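Local coordinates for protein leucine aminopeptidase 1 (Caenorhabditis elegans, PDB 2HC9) that removes amino acids, preferably leucine, from the N-terminus of peptides as a two-zinc metallopeptidase and probably serves in digestion, at residues S243-L249 and F294-A300. The protein carries 1 engineered substitution. Residues are numbered along the deposited sequence; the frame is centred on the assembly and turned at random.
Sequences STEHIAL and FSQTLHA
Q296 meets the loop residues T244 and E245 just ahead of the first bridge of the strand pair, and illustrates how a side chain can serve where backbone pairing has not yet begun. From its CB, 4.0 Å from E245 CB, the glutamine chain runs to CG, also against it, and then bends (chi2 -63°), carrying the amide to the backbone of the other segment. There OE1 accepts a nearly straight bond from E245 N (2.7 Å, 168° at the hydrogen), the donor tilted 20° from the carbonyl plane. NE2 reaches S295 OG and a water that also accepts from T244 N. With an alanine at this position, E245 N would probably lose its acceptor and the water one of its donors. Next to it, S243 OG lies 2.8 Å from T297 OG1 and bonds to E245 O, which also takes a weak bond from T297 N. Beyond this the ladder is regular: I247 N to T297 O, H299 N to I247 O, L249 N to H299 O. On one face L298 CD1 packs against I247 CG2 (3.7 Å) and L249 CD1, while I247 CD1 meets the F294 ring edge. Helix 277-290, touching L249 and L298, lies in the connection between these parallel strands, as in a beta-alpha-beta crossover, within the M17 catalytic domain.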
loop_
_atom_site.group_PDB
_atom_site.type_symbol
_atom_site.label_atom_id
_atom_site.label_comp_id
_atom_site.label_asym_id
_atom_site.label_seq_id
_atom_site.Cartn_x
_atom_site.Cartn_y
_atom_site.Cartn_z
ATOM N N SER A 243 49.237 14.187 25.075
ATOM C CA SER A 243 48.205 13.294 25.615
ATOM C C SER A 243 48.407 11.909 24.997
ATOM O O SER A 243 48.881 11.784 23.865
ATOM C CB SER A 243 46.803 13.825 25.292
ATOM O OG SER A 243 46.576 13.834 23.887
ATOM N N THR A 244 48.061 10.867 25.738
ATOM C CA THR A 244 48.198 9.518 25.199
ATOM C C THR A 244 47.055 9.169 24.243
ATOM O O THR A 244 47.269 8.457 23.261
ATOM C CB THR A 244 48.331 8.473 26.314
ATOM O OG1 THR A 244 47.160 8.483 27.125
ATOM C CG2 THR A 244 49.481 8.827 27.204
ATOM N N GLU A 245 45.858 9.678 24.536
ATOM C CA GLU A 245 44.675 9.476 23.665
ATOM C C GLU A 245 44.340 10.674 22.781
ATOM O O GLU A 245 44.642 11.833 23.105
ATOM C CB GLU A 245 43.431 9.109 24.489
ATOM C CG GLU A 245 43.616 7.940 25.474
ATOM C CD GLU A 245 44.033 6.619 24.823
ATOM O OE1 GLU A 245 43.798 6.424 23.608
ATOM O OE2 GLU A 245 44.602 5.765 25.546
ATOM N N HIS A 246 43.682 10.389 21.661
ATOM C CA HIS A 246 43.285 11.407 20.711
ATOM C C HIS A 246 41.909 10.963 20.233
ATOM O O HIS A 246 41.801 10.032 19.435
ATOM C CB HIS A 246 44.290 11.460 19.543
ATOM C CG HIS A 246 45.615 12.007 19.957
ATOM N ND1 HIS A 246 46.576 11.225 20.561
ATOM C CD2 HIS A 246 46.101 13.268 19.948
ATOM C CE1 HIS A 246 47.618 11.976 20.867
ATOM N NE2 HIS A 246 47.356 13.218 20.508
ATOM N N ILE A 247 40.874 11.570 20.816
ATOM C CA ILE A 247 39.512 11.022 20.741
ATOM C C ILE A 247 38.657 11.983 19.919
ATOM O O ILE A 247 38.700 13.191 20.147
ATOM C CB ILE A 247 38.904 10.853 22.173
ATOM C CG1 ILE A 247 39.777 9.899 23.015
ATOM C CG2 ILE A 247 37.453 10.388 22.100
ATOM C CD1 ILE A 247 39.569 10.014 24.524
ATOM N N ALA A 248 37.907 11.455 18.946
ATOM C CA ALA A 248 36.976 12.283 18.167
ATOM C C ALA A 248 35.552 11.846 18.444
ATOM O O ALA A 248 35.256 10.642 18.497
ATOM C CB ALA A 248 37.271 12.185 16.685
ATOM N N LEU A 249 34.670 12.833 18.625
ATOM C CA LEU A 249 33.240 12.608 18.745
ATOM C C LEU A 249 32.571 13.186 17.498
ATOM O O LEU A 249 32.416 14.407 17.378
ATOM C CB LEU A 249 32.670 13.320 19.993
ATOM C CG LEU A 249 33.362 12.943 21.304
ATOM C CD1 LEU A 249 32.913 13.845 22.464
ATOM C CD2 LEU A 249 33.159 11.448 21.666
ATOM N N PHE A 294 39.424 17.880 31.236
ATOM C CA PHE A 294 39.626 16.690 30.407
ATOM C C PHE A 294 41.081 16.589 29.919
ATOM O O PHE A 294 41.605 17.496 29.248
ATOM C CB PHE A 294 38.689 16.694 29.195
ATOM C CG PHE A 294 38.580 15.347 28.509
ATOM C CD1 PHE A 294 37.737 14.353 29.026
ATOM C CD2 PHE A 294 39.282 15.091 27.328
ATOM C CE1 PHE A 294 37.621 13.097 28.388
ATOM C CE2 PHE A 294 39.170 13.850 26.686
ATOM C CZ PHE A 294 38.340 12.855 27.223
ATOM N N SER A 295 41.711 15.474 30.255
ATOM C CA SER A 295 43.167 15.380 30.247
ATOM C C SER A 295 43.717 14.884 28.898
ATOM O O SER A 295 44.932 14.874 28.693
ATOM C CB SER A 295 43.639 14.449 31.362
ATOM O OG SER A 295 43.274 13.110 31.076
ATOM N N GLN A 296 42.830 14.440 28.003
ATOM C CA GLN A 296 43.261 13.908 26.706
ATOM C C GLN A 296 42.842 14.827 25.579
ATOM O O GLN A 296 42.048 15.731 25.770
ATOM C CB GLN A 296 42.700 12.502 26.496
ATOM C CG GLN A 296 43.017 11.561 27.628
ATOM C CD GLN A 296 44.511 11.332 27.782
ATOM O OE1 GLN A 296 45.217 11.077 26.800
ATOM N NE2 GLN A 296 45.008 11.461 29.017
ATOM N N THR A 297 43.400 14.617 24.397
ATOM C CA THR A 297 43.015 15.439 23.285
ATOM C C THR A 297 41.635 14.951 22.837
ATOM O O THR A 297 41.393 13.734 22.749
ATOM C CB THR A 297 44.038 15.319 22.135
ATOM O OG1 THR A 297 45.264 15.959 22.537
ATOM C CG2 THR A 297 43.509 15.983 20.860
ATOM N N LEU A 298 40.738 15.904 22.583
ATOM C CA LEU A 298 39.323 15.589 22.326
ATOM C C LEU A 298 38.826 16.517 21.236
ATOM O O LEU A 298 39.105 17.725 21.272
ATOM C CB LEU A 298 38.468 15.776 23.591
ATOM C CG LEU A 298 36.982 15.398 23.474
ATOM C CD1 LEU A 298 36.824 13.879 23.188
ATOM C CD2 LEU A 298 36.194 15.820 24.745
ATOM N N HIS A 299 38.072 15.961 20.280
ATOM C CA HIS A 299 37.503 16.774 19.192
ATOM C C HIS A 299 36.001 16.467 19.068
ATOM O O HIS A 299 35.592 15.306 19.158
ATOM C CB HIS A 299 38.166 16.454 17.846
ATOM C CG HIS A 299 39.670 16.443 17.874
ATOM N ND1 HIS A 299 40.428 17.576 17.649
ATOM C CD2 HIS A 299 40.552 15.429 18.058
ATOM C CE1 HIS A 299 41.714 17.260 17.701
ATOM N NE2 HIS A 299 41.817 15.964 17.955
ATOM N N ALA A 300 35.192 17.502 18.866
ATOM C CA ALA A 300 33.792 17.317 18.432
ATOM C C ALA A 300 33.752 17.680 16.952
ATOM O O ALA A 300 34.200 18.770 16.572
ATOM C CB ALA A 300 32.845 18.201 19.246
HETATM O O HOH W 1 48.091 11.441 28.708
#